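Local atomic coordinates of rhamnosidase B (Bacillus sp., PDB entry 2OKX), a protein that hydrolyses terminal alpha-L-rhamnose residues of glycosides, as an alpha-L-rhamnosidase of glycoside hydrolase family 78, whose members invert the anomeric configuration. Residues L211-A216 with P430-G435; V234-P239 with Q345-D350; V240-Y245 with V303-S308; N396-N401 with H478-D483; D683-D688 with A794-G799. All coordinates share one frame; numbering follows the deposited sequence.

Contact 1 of 5, residues L211-A216 with P430-G435; sequences LSRVKA and PVFEDG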
# COMPACT_ATOMS: atom_id res chain seq x y z
N LEU A 211 -23.00 4.46 17.69
CA LEU A 211 -23.61 5.66 17.14
C LEU A 211 -23.28 6.73 18.18
O LEU A 211 -23.38 6.48 19.38
CB LEU A 211 -25.13 5.51 16.99
CG LEU A 211 -25.82 6.69 16.29
CD1 LEU A 211 -27.13 6.26 15.67
CD2 LEU A 211 -26.04 7.81 17.29
N SER A 212 -22.86 7.90 17.72
CA SER A 212 -22.50 8.95 18.66
C SER A 212 -22.90 10.32 18.15
O SER A 212 -23.04 10.53 16.94
CB SER A 212 -20.98 8.96 18.89
OG SER A 212 -20.49 7.70 19.33
N ARG A 213 -23.10 11.25 19.08
CA ARG A 213 -23.41 12.62 18.72
C ARG A 213 -22.02 13.25 18.81
O ARG A 213 -21.39 13.21 19.87
CB ARG A 213 -24.36 13.27 19.73
CG ARG A 213 -24.63 14.75 19.45
CD ARG A 213 -25.71 15.31 20.37
NE ARG A 213 -25.30 15.37 21.77
CZ ARG A 213 -24.87 16.48 22.37
NH1 ARG A 213 -24.79 17.62 21.71
NH2 ARG A 213 -24.52 16.44 23.65
N VAL A 214 -21.54 13.83 17.72
CA VAL A 214 -20.21 14.40 17.73
C VAL A 214 -20.09 15.79 17.09
O VAL A 214 -21.01 16.26 16.43
CB VAL A 214 -19.22 13.46 17.00
CG1 VAL A 214 -19.33 12.04 17.58
CG2 VAL A 214 -19.52 13.45 15.51
N LYS A 215 -18.94 16.41 17.29
CA LYS A 215 -18.64 17.72 16.72
C LYS A 215 -17.17 17.79 16.33
O LYS A 215 -16.31 17.35 17.08
CB LYS A 215 -18.93 18.84 17.72
CG LYS A 215 -20.39 19.06 18.03
CD LYS A 215 -20.54 20.20 19.04
CE LYS A 215 -22.00 20.50 19.34
NZ LYS A 215 -22.15 21.52 20.41
N ALA A 216 -16.91 18.35 15.15
CA ALA A 216 -15.55 18.52 14.65
C ALA A 216 -15.09 19.90 15.13
O ALA A 216 -15.90 20.70 15.59
CB ALA A 216 -15.55 18.48 13.13
N PRO A 430 -30.87 9.22 13.50
CA PRO A 430 -31.41 10.23 14.40
C PRO A 430 -30.80 11.58 14.08
O PRO A 430 -29.64 11.67 13.65
CB PRO A 430 -30.99 9.72 15.77
CG PRO A 430 -29.67 9.07 15.48
CD PRO A 430 -29.99 8.29 14.22
N VAL A 431 -31.58 12.64 14.26
CA VAL A 431 -31.10 13.99 14.02
C VAL A 431 -30.92 14.62 15.39
O VAL A 431 -31.86 14.70 16.18
CB VAL A 431 -32.12 14.82 13.22
CG1 VAL A 431 -31.60 16.23 13.04
CG2 VAL A 431 -32.38 14.17 11.87
N PHE A 432 -29.69 15.06 15.68
CA PHE A 432 -29.41 15.69 16.96
C PHE A 432 -29.59 17.19 16.82
O PHE A 432 -29.27 17.77 15.79
CB PHE A 432 -27.98 15.36 17.40
CG PHE A 432 -27.74 13.90 17.64
CD1 PHE A 432 -26.82 13.20 16.87
CD2 PHE A 432 -28.46 13.22 18.61
CE1 PHE A 432 -26.61 11.83 17.06
CE2 PHE A 432 -28.27 11.85 18.82
CZ PHE A 432 -27.34 11.16 18.04
N GLU A 433 -30.12 17.82 17.86
CA GLU A 433 -30.35 19.26 17.83
C GLU A 433 -29.02 20.00 17.76
O GLU A 433 -28.89 20.99 17.05
CB GLU A 433 -31.13 19.71 19.05
CG GLU A 433 -31.54 21.18 18.97
CD GLU A 433 -32.20 21.67 20.24
OE1 GLU A 433 -31.53 21.69 21.29
OE2 GLU A 433 -33.39 22.05 20.17
N ASP A 434 -28.04 19.51 18.51
CA ASP A 434 -26.73 20.14 18.53
C ASP A 434 -25.61 19.11 18.35
O ASP A 434 -25.12 18.54 19.32
CB ASP A 434 -26.52 20.87 19.86
CG ASP A 434 -25.24 21.69 19.87
OD1 ASP A 434 -24.75 22.00 20.97
OD2 ASP A 434 -24.73 22.03 18.78
N GLY A 435 -25.21 18.89 17.11
CA GLY A 435 -24.15 17.93 16.85
C GLY A 435 -24.41 17.08 15.63
O GLY A 435 -25.52 17.06 15.09
O HOH W 1 -23.99 20.20 22.77

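Contact 2 of 5, residues V234-P239 with Q345-D350; sequences VNHANP and QSEYID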
# COMPACT_ATOMS: atom_id res chain seq x y z
N VAL A 234 6.44 18.01 -6.93
CA VAL A 234 5.28 17.36 -7.54
C VAL A 234 5.71 16.39 -8.64
O VAL A 234 4.97 15.47 -9.01
CB VAL A 234 4.32 18.39 -8.19
CG1 VAL A 234 3.76 19.33 -7.13
CG2 VAL A 234 5.06 19.17 -9.28
N ASN A 235 6.92 16.58 -9.16
CA ASN A 235 7.42 15.74 -10.23
C ASN A 235 8.12 14.44 -9.82
O ASN A 235 8.55 13.67 -10.68
CB ASN A 235 8.35 16.56 -11.13
CG ASN A 235 7.63 17.74 -11.76
OD1 ASN A 235 6.62 17.57 -12.45
ND2 ASN A 235 8.14 18.94 -11.52
N HIS A 236 8.24 14.20 -8.52
CA HIS A 236 8.87 12.97 -8.06
C HIS A 236 8.29 12.56 -6.71
O HIS A 236 7.52 13.32 -6.12
CB HIS A 236 10.39 13.14 -7.93
CG HIS A 236 10.79 14.08 -6.84
ND1 HIS A 236 11.10 15.41 -7.07
CD2 HIS A 236 10.90 13.90 -5.50
CE1 HIS A 236 11.38 16.00 -5.92
NE2 HIS A 236 11.27 15.10 -4.96
N ALA A 237 8.66 11.38 -6.23
CA ALA A 237 8.16 10.90 -4.96
C ALA A 237 9.29 10.62 -3.98
O ALA A 237 9.18 9.74 -3.12
CB ALA A 237 7.32 9.64 -5.16
N ASN A 238 10.39 11.35 -4.12
CA ASN A 238 11.52 11.19 -3.21
C ASN A 238 11.27 12.11 -2.03
O ASN A 238 10.57 13.11 -2.15
CB ASN A 238 12.84 11.61 -3.88
CG ASN A 238 13.20 10.75 -5.06
OD1 ASN A 238 13.20 9.52 -4.97
ND2 ASN A 238 13.53 11.38 -6.18
N PRO A 239 11.83 11.77 -0.87
CA PRO A 239 11.63 12.62 0.30
C PRO A 239 12.33 13.96 0.07
O PRO A 239 13.39 14.01 -0.56
CB PRO A 239 12.31 11.84 1.42
CG PRO A 239 12.19 10.42 0.98
CD PRO A 239 12.47 10.50 -0.49
N GLN A 345 16.41 23.78 1.57
CA GLN A 345 15.70 22.55 1.23
C GLN A 345 16.66 21.52 0.65
O GLN A 345 17.84 21.79 0.46
CB GLN A 345 14.62 22.85 0.19
CG GLN A 345 15.16 23.62 -0.99
CD GLN A 345 14.11 23.88 -2.05
OE1 GLN A 345 13.83 23.03 -2.89
NE2 GLN A 345 13.51 25.07 -2.00
N SER A 346 16.13 20.33 0.37
CA SER A 346 16.93 19.27 -0.20
C SER A 346 16.05 18.09 -0.60
O SER A 346 14.93 17.94 -0.10
CB SER A 346 18.00 18.81 0.79
OG SER A 346 17.43 18.27 1.96
N GLU A 347 16.55 17.27 -1.51
CA GLU A 347 15.85 16.09 -1.99
C GLU A 347 16.73 14.91 -1.63
O GLU A 347 17.94 14.93 -1.89
CB GLU A 347 15.65 16.16 -3.50
CG GLU A 347 15.08 14.89 -4.11
CD GLU A 347 14.85 15.02 -5.60
OE1 GLU A 347 15.39 15.98 -6.20
OE2 GLU A 347 14.15 14.16 -6.19
N TYR A 348 16.14 13.88 -1.04
CA TYR A 348 16.89 12.72 -0.62
C TYR A 348 16.75 11.48 -1.50
O TYR A 348 15.66 10.95 -1.67
CB TYR A 348 16.51 12.36 0.82
CG TYR A 348 17.28 11.19 1.40
CD1 TYR A 348 18.67 11.23 1.50
CD2 TYR A 348 16.62 10.06 1.86
CE1 TYR A 348 19.38 10.17 2.05
CE2 TYR A 348 17.32 8.99 2.41
CZ TYR A 348 18.70 9.05 2.50
OH TYR A 348 19.40 8.00 3.05
N ILE A 349 17.88 11.05 -2.06
CA ILE A 349 17.93 9.85 -2.90
C ILE A 349 18.83 8.94 -2.06
O ILE A 349 20.05 9.12 -2.04
CB ILE A 349 18.61 10.13 -4.26
CG1 ILE A 349 17.92 11.31 -4.96
CG2 ILE A 349 18.55 8.89 -5.13
CD1 ILE A 349 16.46 11.10 -5.25
N ASP A 350 18.23 7.97 -1.38
CA ASP A 350 18.96 7.09 -0.49
C ASP A 350 20.11 6.26 -1.05
O ASP A 350 20.86 5.66 -0.28
CB ASP A 350 17.99 6.18 0.28
CG ASP A 350 17.16 5.28 -0.63
OD1 ASP A 350 16.03 4.94 -0.23
OD2 ASP A 350 17.64 4.90 -1.72

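Contact 3 of 5, residues V240-Y245 with V303-S308; sequences VSYCGY and VDITSS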
# COMPACT_ATOMS: atom_id res chain seq x y z
N VAL A 240 11.74 15.04 0.56
CA VAL A 240 12.38 16.35 0.45
C VAL A 240 12.34 16.94 1.85
O VAL A 240 11.54 16.51 2.68
CB VAL A 240 11.63 17.33 -0.51
CG1 VAL A 240 11.53 16.73 -1.89
CG2 VAL A 240 10.25 17.66 0.05
N SER A 241 13.23 17.88 2.12
CA SER A 241 13.24 18.53 3.42
C SER A 241 13.12 20.02 3.16
O SER A 241 13.62 20.52 2.15
CB SER A 241 14.53 18.23 4.17
OG SER A 241 14.60 16.86 4.53
N TYR A 242 12.42 20.72 4.04
CA TYR A 242 12.27 22.16 3.89
C TYR A 242 12.38 22.83 5.24
O TYR A 242 12.12 22.21 6.28
CB TYR A 242 10.93 22.53 3.22
CG TYR A 242 9.72 21.78 3.74
CD1 TYR A 242 9.16 20.73 3.00
CD2 TYR A 242 9.14 22.11 4.96
CE1 TYR A 242 8.05 20.03 3.47
CE2 TYR A 242 8.03 21.41 5.44
CZ TYR A 242 7.49 20.38 4.69
OH TYR A 242 6.40 19.68 5.17
N CYS A 243 12.77 24.09 5.22
CA CYS A 243 12.93 24.88 6.42
C CYS A 243 12.00 26.08 6.32
O CYS A 243 12.04 26.82 5.34
CB CYS A 243 14.39 25.35 6.53
SG CYS A 243 14.73 26.38 7.96
N GLY A 244 11.17 26.28 7.34
CA GLY A 244 10.25 27.40 7.31
C GLY A 244 9.13 27.27 8.31
O GLY A 244 9.15 26.39 9.18
N TYR A 245 8.14 28.15 8.20
CA TYR A 245 7.00 28.14 9.12
C TYR A 245 5.68 28.29 8.39
O TYR A 245 5.62 28.61 7.21
CB TYR A 245 7.07 29.31 10.10
CG TYR A 245 8.35 29.48 10.87
CD1 TYR A 245 9.46 30.09 10.29
CD2 TYR A 245 8.44 29.07 12.20
CE1 TYR A 245 10.64 30.28 11.01
CE2 TYR A 245 9.61 29.25 12.93
CZ TYR A 245 10.70 29.86 12.33
OH TYR A 245 11.85 30.02 13.06
N VAL A 303 4.02 28.39 13.30
CA VAL A 303 4.28 26.97 13.52
C VAL A 303 5.51 26.57 12.73
O VAL A 303 5.53 26.69 11.50
CB VAL A 303 3.08 26.11 13.06
CG1 VAL A 303 3.38 24.63 13.31
CG2 VAL A 303 1.81 26.53 13.79
N ASP A 304 6.54 26.10 13.41
CA ASP A 304 7.75 25.67 12.73
C ASP A 304 7.46 24.34 12.06
O ASP A 304 7.05 23.39 12.74
CB ASP A 304 8.91 25.52 13.72
CG ASP A 304 10.23 25.19 13.05
OD1 ASP A 304 11.24 25.08 13.76
OD2 ASP A 304 10.25 25.04 11.81
N ILE A 305 7.66 24.26 10.75
CA ILE A 305 7.40 23.03 10.01
C ILE A 305 8.68 22.44 9.40
O ILE A 305 8.61 21.53 8.57
CB ILE A 305 6.38 23.25 8.87
CG1 ILE A 305 6.87 24.36 7.94
CG2 ILE A 305 5.02 23.60 9.47
CD1 ILE A 305 5.97 24.60 6.74
N THR A 306 9.82 22.97 9.82
CA THR A 306 11.12 22.51 9.32
C THR A 306 11.24 21.01 9.55
O THR A 306 11.21 20.55 10.69
CB THR A 306 12.27 23.22 10.05
OG1 THR A 306 12.16 24.63 9.83
CG2 THR A 306 13.62 22.73 9.54
N SER A 307 11.37 20.25 8.46
CA SER A 307 11.45 18.80 8.58
C SER A 307 11.58 18.11 7.23
O SER A 307 11.70 18.74 6.19
CB SER A 307 10.17 18.29 9.23
OG SER A 307 9.05 18.63 8.41
N SER A 308 11.54 16.78 7.28
CA SER A 308 11.58 15.95 6.09
C SER A 308 10.11 15.64 5.83
O SER A 308 9.35 15.39 6.77
CB SER A 308 12.34 14.65 6.37
OG SER A 308 12.35 13.83 5.21

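Contact 4 of 5, residues N396-N401 with H478-D483; sequences NVFGSN and HTYGLD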
# COMPACT_ATOMS: atom_id res chain seq x y z
N ASN A 396 -11.83 18.87 5.90
CA ASN A 396 -10.89 17.88 6.41
C ASN A 396 -11.52 16.78 7.27
O ASN A 396 -11.64 16.91 8.49
CB ASN A 396 -9.81 18.63 7.20
CG ASN A 396 -8.76 17.72 7.79
OD1 ASN A 396 -8.68 16.54 7.45
ND2 ASN A 396 -7.94 18.27 8.67
N VAL A 397 -11.88 15.68 6.62
CA VAL A 397 -12.50 14.56 7.32
C VAL A 397 -11.59 13.92 8.35
O VAL A 397 -12.03 13.61 9.45
CB VAL A 397 -12.98 13.49 6.32
CG1 VAL A 397 -13.58 12.30 7.07
CG2 VAL A 397 -14.01 14.09 5.37
N PHE A 398 -10.32 13.73 8.01
CA PHE A 398 -9.38 13.11 8.94
C PHE A 398 -9.23 13.92 10.22
O PHE A 398 -9.42 13.40 11.32
CB PHE A 398 -8.00 12.94 8.27
CG PHE A 398 -7.00 12.21 9.11
CD1 PHE A 398 -7.07 10.82 9.26
CD2 PHE A 398 -5.98 12.90 9.77
CE1 PHE A 398 -6.14 10.14 10.05
CE2 PHE A 398 -5.05 12.23 10.56
CZ PHE A 398 -5.13 10.84 10.70
N GLY A 399 -8.89 15.20 10.09
CA GLY A 399 -8.72 16.04 11.26
C GLY A 399 -9.97 16.12 12.10
O GLY A 399 -9.90 16.20 13.33
N SER A 400 -11.12 16.11 11.44
CA SER A 400 -12.42 16.19 12.11
C SER A 400 -12.74 14.90 12.87
O SER A 400 -13.61 14.89 13.74
CB SER A 400 -13.52 16.47 11.09
OG SER A 400 -13.32 17.71 10.44
N ASN A 401 -12.03 13.82 12.55
CA ASN A 401 -12.24 12.54 13.23
C ASN A 401 -11.21 12.33 14.34
O ASN A 401 -11.53 11.77 15.39
CB ASN A 401 -12.19 11.38 12.23
CG ASN A 401 -13.56 10.99 11.75
OD1 ASN A 401 -14.34 10.36 12.48
ND2 ASN A 401 -13.89 11.36 10.52
N HIS A 478 -5.86 5.71 14.82
CA HIS A 478 -6.03 6.53 13.63
C HIS A 478 -4.93 6.28 12.63
O HIS A 478 -3.80 5.97 13.00
CB HIS A 478 -6.09 8.01 14.02
CG HIS A 478 -7.36 8.39 14.71
ND1 HIS A 478 -7.42 8.68 16.06
CD2 HIS A 478 -8.63 8.45 14.26
CE1 HIS A 478 -8.67 8.91 16.40
NE2 HIS A 478 -9.43 8.77 15.32
N THR A 479 -5.27 6.40 11.35
CA THR A 479 -4.31 6.16 10.28
C THR A 479 -3.42 7.38 10.02
O THR A 479 -3.41 7.92 8.91
CB THR A 479 -5.04 5.74 8.98
OG1 THR A 479 -5.94 6.78 8.57
CG2 THR A 479 -5.85 4.47 9.21
N TYR A 480 -2.67 7.80 11.03
CA TYR A 480 -1.76 8.94 10.90
C TYR A 480 -0.90 8.71 9.66
O TYR A 480 -0.30 7.64 9.51
CB TYR A 480 -0.85 9.07 12.12
CG TYR A 480 -1.59 9.16 13.44
CD1 TYR A 480 -2.36 10.29 13.75
CD2 TYR A 480 -1.54 8.12 14.36
CE1 TYR A 480 -3.06 10.37 14.96
CE2 TYR A 480 -2.24 8.19 15.55
CZ TYR A 480 -3.00 9.31 15.85
OH TYR A 480 -3.69 9.35 17.04
N GLY A 481 -0.85 9.71 8.78
CA GLY A 481 -0.07 9.58 7.56
C GLY A 481 -0.93 9.12 6.40
O GLY A 481 -0.46 8.99 5.26
N LEU A 482 -2.21 8.87 6.68
CA LEU A 482 -3.14 8.41 5.66
C LEU A 482 -4.52 9.03 5.80
O LEU A 482 -5.27 8.70 6.72
CB LEU A 482 -3.29 6.88 5.73
CG LEU A 482 -4.33 6.24 4.82
CD1 LEU A 482 -3.84 6.27 3.37
CD2 LEU A 482 -4.59 4.80 5.26
N ASP A 483 -4.85 9.95 4.90
CA ASP A 483 -6.17 10.57 4.92
C ASP A 483 -7.08 9.57 4.20
O ASP A 483 -7.41 9.74 3.03
CB ASP A 483 -6.15 11.90 4.18
CG ASP A 483 -5.70 13.04 5.06
OD1 ASP A 483 -4.52 13.05 5.48
OD2 ASP A 483 -6.53 13.93 5.34
O HOH W 2 -9.22 13.90 5.13

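Contact 5 of 5, residues D683-D688 with A794-G799; sequences DWAPID and AFVQIG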
# COMPACT_ATOMS: atom_id res chain seq x y z
N ASP A 683 15.12 -5.88 8.79
CA ASP A 683 13.97 -6.00 9.70
C ASP A 683 13.70 -4.74 10.52
O ASP A 683 14.58 -3.89 10.67
CB ASP A 683 14.21 -7.18 10.66
CG ASP A 683 12.96 -7.60 11.40
OD1 ASP A 683 13.09 -8.31 12.42
OD2 ASP A 683 11.85 -7.23 10.96
N TRP A 684 12.49 -4.62 11.05
CA TRP A 684 12.12 -3.47 11.87
C TRP A 684 12.47 -3.80 13.32
O TRP A 684 11.59 -4.09 14.14
CB TRP A 684 10.61 -3.17 11.75
CG TRP A 684 10.19 -2.70 10.38
CD1 TRP A 684 9.29 -3.31 9.55
CD2 TRP A 684 10.64 -1.53 9.69
NE1 TRP A 684 9.17 -2.60 8.38
CE2 TRP A 684 9.99 -1.50 8.44
CE3 TRP A 684 11.55 -0.50 10.00
CZ2 TRP A 684 10.20 -0.49 7.49
CZ3 TRP A 684 11.77 0.50 9.06
CH2 TRP A 684 11.09 0.50 7.82
N ALA A 685 13.76 -3.77 13.61
CA ALA A 685 14.26 -4.07 14.95
C ALA A 685 15.59 -3.35 15.14
O ALA A 685 16.22 -2.93 14.17
CB ALA A 685 14.44 -5.57 15.11
N PRO A 686 16.04 -3.21 16.40
CA PRO A 686 17.29 -2.55 16.79
C PRO A 686 18.57 -3.17 16.22
O PRO A 686 19.60 -3.19 16.89
CB PRO A 686 17.27 -2.61 18.31
CG PRO A 686 15.82 -2.64 18.63
CD PRO A 686 15.28 -3.60 17.61
N ILE A 687 18.49 -3.69 15.00
CA ILE A 687 19.65 -4.29 14.35
C ILE A 687 20.63 -3.17 14.02
O ILE A 687 20.21 -2.09 13.60
CB ILE A 687 19.27 -4.99 13.02
CG1 ILE A 687 18.42 -6.23 13.30
CG2 ILE A 687 20.52 -5.36 12.23
CD1 ILE A 687 17.90 -6.90 12.04
N ASP A 688 21.93 -3.41 14.20
CA ASP A 688 22.91 -2.39 13.88
C ASP A 688 23.14 -2.48 12.37
O ASP A 688 24.09 -3.09 11.90
CB ASP A 688 24.21 -2.63 14.66
CG ASP A 688 25.11 -1.40 14.68
OD1 ASP A 688 24.59 -0.28 14.47
OD2 ASP A 688 26.32 -1.55 14.92
N ALA A 794 19.77 -11.79 25.06
CA ALA A 794 20.63 -10.61 24.97
C ALA A 794 20.72 -10.13 23.53
O ALA A 794 21.04 -8.96 23.28
CB ALA A 794 22.02 -10.94 25.50
N PHE A 795 20.46 -11.03 22.59
CA PHE A 795 20.49 -10.69 21.18
C PHE A 795 19.27 -9.87 20.80
O PHE A 795 18.24 -9.93 21.48
CB PHE A 795 20.50 -11.95 20.31
CG PHE A 795 21.83 -12.63 20.21
CD1 PHE A 795 22.02 -13.67 19.30
CD2 PHE A 795 22.90 -12.24 21.01
CE1 PHE A 795 23.25 -14.31 19.18
CE2 PHE A 795 24.14 -12.88 20.90
CZ PHE A 795 24.31 -13.91 19.99
N VAL A 796 19.38 -9.10 19.73
CA VAL A 796 18.25 -8.32 19.25
C VAL A 796 17.28 -9.39 18.77
O VAL A 796 17.71 -10.39 18.18
CB VAL A 796 18.66 -7.41 18.06
CG1 VAL A 796 17.42 -6.77 17.44
CG2 VAL A 796 19.62 -6.34 18.53
N GLN A 797 15.99 -9.21 19.02
CA GLN A 797 14.99 -10.20 18.62
C GLN A 797 14.28 -9.85 17.32
O GLN A 797 14.33 -8.71 16.85
CB GLN A 797 13.96 -10.37 19.74
CG GLN A 797 14.56 -10.78 21.09
CD GLN A 797 15.27 -12.12 21.03
OE1 GLN A 797 14.71 -13.11 20.58
NE2 GLN A 797 16.52 -12.15 21.49
N ILE A 798 13.60 -10.84 16.74
CA ILE A 798 12.86 -10.65 15.49
C ILE A 798 11.73 -9.66 15.75
O ILE A 798 10.96 -9.81 16.70
CB ILE A 798 12.27 -11.99 14.99
CG1 ILE A 798 13.41 -12.93 14.57
CG2 ILE A 798 11.31 -11.75 13.83
CD1 ILE A 798 12.94 -14.28 14.07
N GLY A 799 11.63 -8.64 14.90
CA GLY A 799 10.61 -7.63 15.09
C GLY A 799 9.39 -7.65 14.20
O GLY A 799 8.49 -6.83 14.37
O HOH W 3 8.73 -4.05 14.75

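Contact 1 of 5, residues L211-A216 with P430-G435
Arg213 lays its aliphatic stem over the ring of Phe432, joining strand 207-215 to the loop that enters its antiparallel neighbour, strand 436-443, of the concanavalin-like domain. CB of Arg213 stands over the middle of the ring face, a CH-pi contact 3.8 Å from the centroid; chi1 (176°) sets CG anti to the backbone N and against Phe432 CG at 3.7 Å. A bend at chi3 (67°) swings NE off the line of the stem, and the guanidinium plane ends 63° from that of the phenyl ring. Its NH1 donates to the carbonyl oxygen of Asp434 at 2.6 Å, the oxygen lying in the guanidinium plane, and also to a water that donates to Asp434 OD1; NE forms a salt bridge with Glu408. Leu211 instead meets the ring at its edge, CD2 being 3.7 Å from Phe432 CZ, and touches Pro430 tip to tip. Extended Lys215 crosses Asp434 at about a right angle and forms a salt bridge, NZ 2.7 Å from OD1 and above the carboxylate plane. An alanine at Arg213 would probably cost Asp434 O this donor and the Glu408 carboxylate its salt bridge, and open a gap beside Phe432 CG. A CB at Gly435 would run into Arg213 CG, and its backbone angles already suit glycine. The contact thus grades from an apolar end to a charged one, where Asp434 is likely to stay ionised.

Contact 2 of 5, residues V234-P239 with Q345-D350
Where Pro239 meets Tyr348, a loop and a strand end join at the margin of a beta-sheet in domain D2, and the contact is mainly polar. The loop leads into strand 240-252, the antiparallel neighbour of strand 345-347, and the bond from Tyr348 N to Pro239 O (2.8 Å, nearly straight at 178°) carries that pairing one step past the end of the short strand. Beside it, the proline CD rests 3.4 Å from Tyr348 O. The more distinctive feature is Glu347, whose extended chain brings its carboxylate over the imidazole of His236. The two planes are 20° apart and stacked, with OE2 3.1 Å above the ring plane and over its centre; no hydrogen bond to either ring nitrogen results. His236 adopts the crowded position, CG between the backbone N and the carbonyl carbon (chi1 68°), which places CG 3.4 Å from Glu347 OE2. A protonated imidazole would probably accommodate the overlying oxygen more readily than a neutral one. Asn238 is itself tied down, for its OD1 accepts from Ser623 N, in the barrel domain, while Arg226 binds the backbone oxygens of His236 and Asn238. OE2 of Glu347 sits between one amide donor and one ring face, for it also accepts a hydrogen bond on its anti side from Asn238 ND2, at 2.8 Å.

Contact 3 of 5, residues V240-Y245 with V303-S308
Tyr242 and Ser307 form a hydrogen-bonded pair of antiparallel strands, Tyr242 N to Ser307 O and Ser307 N to Tyr242 O each 3.0 Å. Beyond them the second strand breaks at Ile305 and Thr306, and here the contact is tight. Gly244 N donates to Thr306 OG1 at 3.1 Å, and Gly244 O accepts from Ile305 N. Thr306 OG1 in turn donates to Asp304 OD2, which also takes Thr306 N in an Asx turn. Two donors grip this buried oxygen, the hydroxyl on its syn lone pair and the amide from above the carboxylate plane, while OD1 is bonded to Ser269 OG. The Tyr242 and Ile305 side chains cross at about a right angle, CE2 of Tyr242 coming 3.2 Å from Ile305 O, and Tyr245 CD2 packs 3.5 Å from Asp304 CA. At the other end Ser241 and Ser308, a non-hydrogen-bonded pair, are looser and more open to solvent: Ser241 OG stays 3.7 Å from Ser308 CB. Helix 225-229 closes over Tyr242 and Ile305 through Leu225, while helix 362-370 lies against Cys243, Tyr245 and Thr306, Tyr364 O accepting from the Tyr245 hydroxyl. Strand 240-252 also pairs with strands 338-340 and 345-347.

Contact 4 of 5, residues N396-N401 with H478-D483
The carbonyl oxygen of Asn396, whose side chain crosses that of Asp483, is gripped twice by Ser400: OG at 2.7 Å and the backbone N at 3.1 Å reach it from opposite faces of its plane. The side chain of Asn396 caps the same helix, OD1 accepting from Gly399 N, while ND2 is bonded to His315. NE2 of that histidine is hydrogen-bonded to Asp483 OD1, and a water links the rest of the carboxylate to the helix start, donating to Asp483 OD2 at 2.7 Å and accepting from Phe398 N. An aspartate beside a helix N-terminus is likely to feel a stabilising field. Between these polar groups Phe398 points its ring at the turn. Its CB lies 3.4 Å from Asp483 OD2, the two side chains crossing at about a right angle; chi1 (-175°) sends CG, and the ring with it, anti to the backbone N toward the turn. Farther out, CE1 comes to 3.7 Å from Thr479 OG1 and CZ to 3.9 Å from Tyr480 CA. An alanine in place of Phe398 would keep the contact with Asp483 OD2 but is likely to open a gap between helix and loop where CE1 and CZ now touch Thr479 and Tyr480. The loop has its own brace: Thr479 OG1 donates to Leu482 O at 2.7 Å, in the carbonyl plane, and Leu482 N returns a bond to Thr479 O. Together these make an N-capped helix whose first turn sets an aromatic ring against a type II beta turn, with Gly481 at the position where positive phi is needed.

Contact 5 of 5, residues D683-D688 with A794-G799
Asp683 turns CG anti to its backbone N (chi1 -166°) and Val796 does the same with CG1 (chi1 172°), and these two torsions bring a carboxylate to Gly799 and a methyl group to Pro686. Both segments are loops of the six-hairpin glycosidase domain, the alpha/alpha barrel of this family: one follows helix 647-665, the other connects helix 778-789 to helix 801-813. The polar link is the bond from Gly799 N to Asp683 OD1, 2.9 Å long and close to straight at 166°, met on the syn side of the carboxylate. The other oxygen, OD2, is bonded to Ser800 OG and receives a weak bond from Trp684 N, so two sound bonds and a weak one reach the carboxylate just before helix 801-813 begins. Val796 supplies the apolar half. Its CG1 lies 3.8 Å from Pro686 CD and 4.0 Å from Ala685 CB, while CG2 rests 3.6 Å from Pro686 O, so that the two methyl groups touch the proline at different points. Ala685 CB also meets Gln797 O at 3.6 Å. The first loop has Trp684 at the centre of an inverse gamma turn. It can come this close because Gly799 has no CB; one placed there would collide with Trp684 O. A glycerol, probably from the crystallisation liquor, is bonded to Gln797 OE1 and Ile798 N. One water closes the contact, donating to both Trp684 O at 2.9 Å and Gly799 O at 2.8 Å.

The five contacts fall into two touching pairs and one outlier. Contacts 2 and 3 share one sheet, joined by a probable backbone bond from Ser241 N to Ser346 O (2.8 Å), with centres 14 Å apart. Contacts 1 and 4, centres 19 Å apart, meet where Ala216 CB packs 3.5 Å from Ser400 CB; their segments alternate along the chain. Contact 5 stands apart in the barrel domain, which in this family houses the active site; of the others contact 2 comes nearest, about 10 Å between closest atoms, whereas contact 1 is about 32 Å away. The pairs thus lie in the beta-sheet domains, and contact 5 in the barrel.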